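11R-lipoxygenase (Gersemia fruticosa, PDB 3VF1) probably oxygenates polyunsaturated fatty acids with molecular oxygen at a non-heme iron, as lipoxygenases do, in a calcium-dependent manner. Local coordinates at residues L421-T433 against I688-I698. Sequence-based numbering, arbitrary orientation.
Sequences LYPHTKGIMAINT and IPGHVPNSIAI. With FE2 (Fe (II) ion), chain E.
H424 meets the C-terminal tail edge-on: its ND1 donates to the backbone O of N694 at 2.9 Å, with an N-H...O angle of 156°. The acceptor lies close to the ring plane, and the imidazole stands 81° from the side-chain amide of N694, whose OD1 approaches CE1. CG lies beside the backbone N, and the second torsion (chi2 -68°) turns the ND1 edge to the tail while NE2 hydrogen-bonds Y645, so both nitrogens fix the ring's rotation. Replacing H424 with a leucine would probably leave the N694 carbonyl and the Y645 hydroxyl without this common partner and let the tail shift. Next to N694 in the tail, S695 points into the bend between helices 416-425 and 428-438; its OG donates to K426 O at 2.8 Å, in the carbonyl plane. G427 occupies the N-cap position of helix 428-438, and water 1 bridges its carbonyl to that of A697. Packing then becomes mostly apolar, though I696 O lies against I428 CA and I431 CG2: I428 and I696 meet through their CD1 methyls at 4.1 Å, I431 lays CG1 near I698 CA, and I696 also packs on H397 and H575. I698 OXT binds iron at 2.3 Å beside H392, H397, H575, N579 and a water, the C-terminal carboxylate ligand characteristic of lipoxygenases. Polar bonds and packing together are likely to restrain the chain leading to this carboxylate, whose charge would partly offset the metal's.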
loop_
_atom_site.group_PDB
_atom_site.type_symbol
_atom_site.label_atom_id
_atom_site.label_comp_id
_atom_site.label_asym_id
_atom_site.label_seq_id
_atom_site.Cartn_x
_atom_site.Cartn_y
_atom_site.Cartn_z
ATOM N N LEU A 421 -10.283 -10.843 -1.957
ATOM C CA LEU A 421 -9.069 -10.061 -2.152
ATOM C C LEU A 421 -9.181 -9.037 -3.275
ATOM O O LEU A 421 -8.437 -8.058 -3.300
ATOM C CB LEU A 421 -7.891 -10.992 -2.448
ATOM C CG LEU A 421 -7.499 -11.966 -1.337
ATOM C CD1 LEU A 421 -6.316 -12.817 -1.773
ATOM C CD2 LEU A 421 -7.181 -11.215 -0.056
ATOM N N TYR A 422 -10.105 -9.258 -4.204
ATOM C CA TYR A 422 -10.159 -8.448 -5.418
ATOM C C TYR A 422 -10.117 -6.943 -5.145
ATOM O O TYR A 422 -9.288 -6.234 -5.714
ATOM C CB TYR A 422 -11.392 -8.787 -6.257
ATOM C CG TYR A 422 -11.425 -8.031 -7.564
ATOM C CD1 TYR A 422 -10.656 -8.444 -8.641
ATOM C CD2 TYR A 422 -12.210 -6.895 -7.716
ATOM C CE1 TYR A 422 -10.672 -7.756 -9.835
ATOM C CE2 TYR A 422 -12.233 -6.199 -8.910
ATOM C CZ TYR A 422 -11.461 -6.636 -9.966
ATOM O OH TYR A 422 -11.478 -5.949 -11.156
ATOM N N PRO A 423 -11.010 -6.446 -4.275
ATOM C CA PRO A 423 -11.041 -4.997 -4.041
ATOM C C PRO A 423 -9.783 -4.469 -3.353
ATOM O O PRO A 423 -9.512 -3.269 -3.417
ATOM C CB PRO A 423 -12.263 -4.811 -3.135
ATOM C CG PRO A 423 -12.460 -6.131 -2.479
ATOM C CD PRO A 423 -12.021 -7.159 -3.475
ATOM N N HIS A 424 -9.024 -5.353 -2.715
ATOM C CA HIS A 424 -7.857 -4.939 -1.942
ATOM C C HIS A 424 -6.554 -5.002 -2.736
ATOM O O HIS A 424 -5.583 -4.332 -2.390
ATOM C CB HIS A 424 -7.743 -5.790 -0.681
ATOM C CG HIS A 424 -8.905 -5.640 0.248
ATOM N ND1 HIS A 424 -9.165 -4.470 0.928
ATOM C CD2 HIS A 424 -9.881 -6.507 0.605
ATOM C CE1 HIS A 424 -10.250 -4.624 1.666
ATOM N NE2 HIS A 424 -10.704 -5.852 1.489
ATOM N N THR A 425 -6.533 -5.805 -3.794
ATOM C CA THR A 425 -5.345 -5.931 -4.633
ATOM C C THR A 425 -5.506 -5.126 -5.917
ATOM O O THR A 425 -4.640 -5.145 -6.789
ATOM C CB THR A 425 -5.063 -7.399 -5.005
ATOM O OG1 THR A 425 -6.157 -7.927 -5.767
ATOM C CG2 THR A 425 -4.853 -8.238 -3.753
ATOM N N LYS A 426 -6.622 -4.415 -6.023
ATOM C CA LYS A 426 -6.929 -3.652 -7.223
ATOM C C LYS A 426 -5.937 -2.511 -7.425
ATOM O O LYS A 426 -5.745 -1.678 -6.537
ATOM C CB LYS A 426 -8.348 -3.089 -7.131
ATOM C CG LYS A 426 -8.992 -2.816 -8.476
ATOM C CD LYS A 426 -10.362 -2.180 -8.314
ATOM C CE LYS A 426 -10.986 -1.862 -9.659
ATOM N NZ LYS A 426 -12.220 -1.038 -9.524
ATOM N N GLY A 427 -5.300 -2.485 -8.593
ATOM C CA GLY A 427 -4.455 -1.369 -8.979
ATOM C C GLY A 427 -2.987 -1.507 -8.618
ATOM O O GLY A 427 -2.174 -0.678 -9.025
ATOM N N ILE A 428 -2.636 -2.542 -7.864
ATOM C CA ILE A 428 -1.264 -2.686 -7.384
ATOM C C ILE A 428 -0.289 -3.026 -8.512
ATOM O O ILE A 428 0.852 -2.569 -8.507
ATOM C CB ILE A 428 -1.151 -3.743 -6.262
ATOM C CG1 ILE A 428 0.210 -3.627 -5.570
ATOM C CG2 ILE A 428 -1.363 -5.145 -6.815
ATOM C CD1 ILE A 428 0.343 -4.475 -4.324
ATOM N N MET A 429 -0.734 -3.823 -9.476
ATOM C CA MET A 429 0.121 -4.193 -10.601
ATOM C C MET A 429 0.414 -2.988 -11.489
ATOM O O MET A 429 1.546 -2.794 -11.935
ATOM C CB MET A 429 -0.517 -5.313 -11.426
ATOM C CG MET A 429 -0.271 -6.705 -10.864
ATOM S SD MET A 429 -1.015 -8.024 -11.849
ATOM C CE MET A 429 -2.754 -7.713 -11.578
ATOM N N ALA A 430 -0.608 -2.176 -11.741
ATOM C CA ALA A 430 -0.443 -0.980 -12.559
ATOM C C ALA A 430 0.582 -0.024 -11.953
ATOM O O ALA A 430 1.533 0.379 -12.624
ATOM C CB ALA A 430 -1.781 -0.275 -12.740
ATOM N N ILE A 431 0.389 0.335 -10.685
ATOM C CA ILE A 431 1.250 1.320 -10.035
ATOM C C ILE A 431 2.690 0.828 -9.884
ATOM O O ILE A 431 3.631 1.611 -10.004
ATOM C CB ILE A 431 0.710 1.738 -8.646
ATOM C CG1 ILE A 431 1.522 2.908 -8.085
ATOM C CG2 ILE A 431 0.750 0.568 -7.671
ATOM C CD1 ILE A 431 1.549 4.130 -8.981
ATOM N N ASN A 432 2.861 -0.464 -9.622
ATOM C CA ASN A 432 4.197 -1.031 -9.456
ATOM C C ASN A 432 4.961 -1.101 -10.773
ATOM O O ASN A 432 6.183 -0.964 -10.797
ATOM C CB ASN A 432 4.122 -2.422 -8.828
ATOM C CG ASN A 432 3.911 -2.371 -7.332
ATOM O OD1 ASN A 432 3.590 -1.323 -6.772
ATOM N ND2 ASN A 432 4.093 -3.508 -6.675
ATOM N N THR A 433 4.242 -1.323 -11.867
ATOM C CA THR A 433 4.862 -1.343 -13.184
ATOM C C THR A 433 5.379 0.050 -13.511
ATOM O O THR A 433 6.467 0.205 -14.062
ATOM C CB THR A 433 3.875 -1.789 -14.277
ATOM O OG1 THR A 433 3.432 -3.128 -14.014
ATOM C CG2 THR A 433 4.538 -1.743 -15.646
ATOM N N ILE A 688 -8.248 6.546 10.150
ATOM C CA ILE A 688 -9.698 6.648 10.170
ATOM C C ILE A 688 -10.214 5.879 8.960
ATOM O O ILE A 688 -9.857 6.203 7.829
ATOM C CB ILE A 688 -10.167 8.109 10.097
ATOM C CG1 ILE A 688 -9.808 8.839 11.392
ATOM C CG2 ILE A 688 -11.667 8.179 9.854
ATOM C CD1 ILE A 688 -10.082 10.330 11.352
ATOM N N PRO A 689 -11.042 4.846 9.192
ATOM C CA PRO A 689 -11.485 3.951 8.114
ATOM C C PRO A 689 -11.953 4.692 6.866
ATOM O O PRO A 689 -11.639 4.273 5.753
ATOM C CB PRO A 689 -12.646 3.187 8.753
ATOM C CG PRO A 689 -12.323 3.173 10.205
ATOM C CD PRO A 689 -11.643 4.484 10.488
ATOM N N GLY A 690 -12.690 5.782 7.054
ATOM C CA GLY A 690 -13.186 6.570 5.939
ATOM C C GLY A 690 -12.091 7.248 5.135
ATOM O O GLY A 690 -12.345 7.764 4.046
ATOM N N HIS A 691 -10.874 7.255 5.671
ATOM C CA HIS A 691 -9.729 7.854 4.989
ATOM C C HIS A 691 -8.784 6.797 4.414
ATOM O O HIS A 691 -7.811 7.137 3.741
ATOM C CB HIS A 691 -8.938 8.747 5.950
ATOM C CG HIS A 691 -9.704 9.930 6.461
ATOM N ND1 HIS A 691 -9.112 10.932 7.198
ATOM C CD2 HIS A 691 -11.011 10.268 6.345
ATOM C CE1 HIS A 691 -10.020 11.841 7.511
ATOM N NE2 HIS A 691 -11.179 11.461 7.007
ATOM N N VAL A 692 -9.064 5.524 4.681
ATOM C CA VAL A 692 -8.172 4.437 4.275
ATOM C C VAL A 692 -8.673 3.746 3.010
ATOM O O VAL A 692 -9.688 3.054 3.046
ATOM C CB VAL A 692 -8.050 3.373 5.386
ATOM C CG1 VAL A 692 -7.121 2.252 4.952
ATOM C CG2 VAL A 692 -7.565 4.004 6.682
ATOM N N PRO A 693 -7.964 3.924 1.885
ATOM C CA PRO A 693 -8.360 3.236 0.651
ATOM C C PRO A 693 -8.333 1.722 0.816
ATOM O O PRO A 693 -7.637 1.215 1.694
ATOM C CB PRO A 693 -7.295 3.679 -0.360
ATOM C CG PRO A 693 -6.741 4.940 0.190
ATOM C CD PRO A 693 -6.788 4.785 1.679
ATOM N N ASN A 694 -9.080 1.013 -0.022
ATOM C CA ASN A 694 -9.141 -0.441 0.054
ATOM C C ASN A 694 -7.867 -1.112 -0.444
ATOM O O ASN A 694 -7.536 -2.216 -0.011
ATOM C CB ASN A 694 -10.339 -0.969 -0.741
ATOM C CG ASN A 694 -11.592 -1.082 0.101
ATOM O OD1 ASN A 694 -11.562 -1.624 1.207
ATOM N ND2 ASN A 694 -12.704 -0.570 -0.417
ATOM N N SER A 695 -7.153 -0.449 -1.350
ATOM C CA SER A 695 -5.987 -1.059 -1.982
ATOM C C SER A 695 -4.806 -0.105 -2.123
ATOM O O SER A 695 -4.864 1.051 -1.708
ATOM C CB SER A 695 -6.364 -1.581 -3.368
ATOM O OG SER A 695 -6.743 -0.515 -4.220
ATOM N N ILE A 696 -3.733 -0.620 -2.713
ATOM C CA ILE A 696 -2.564 0.169 -3.062
ATOM C C ILE A 696 -2.655 0.553 -4.531
ATOM O O ILE A 696 -2.220 -0.203 -5.403
ATOM C CB ILE A 696 -1.270 -0.638 -2.851
ATOM C CG1 ILE A 696 -1.115 -1.023 -1.378
ATOM C CG2 ILE A 696 -0.058 0.153 -3.333
ATOM C CD1 ILE A 696 0.024 -1.991 -1.123
ATOM N N ALA A 697 -3.224 1.720 -4.810
ATOM C CA ALA A 697 -3.387 2.173 -6.186
ATOM C C ALA A 697 -2.578 3.437 -6.457
ATOM O O ALA A 697 -2.745 4.076 -7.498
ATOM C CB ALA A 697 -4.857 2.413 -6.490
ATOM N N ILE A 698 -1.698 3.797 -5.526
ATOM C CA ILE A 698 -0.911 5.016 -5.662
ATOM C C ILE A 698 0.319 4.979 -4.753
ATOM O O ILE A 698 1.255 5.761 -4.919
ATOM C CB ILE A 698 -1.761 6.263 -5.327
ATOM C CG1 ILE A 698 -1.106 7.531 -5.879
ATOM C CG2 ILE A 698 -1.987 6.373 -3.823
ATOM C CD1 ILE A 698 -1.155 7.637 -7.388
ATOM O OXT ILE A 698 0.415 4.168 -3.830
HETATM FE FE FE2 E . 2.033 4.078 -2.210
HETATM O O HOH W 1 -3.277 2.095 -9.468
HETATM O O HOH W 2 2.454 6.125 -3.279
#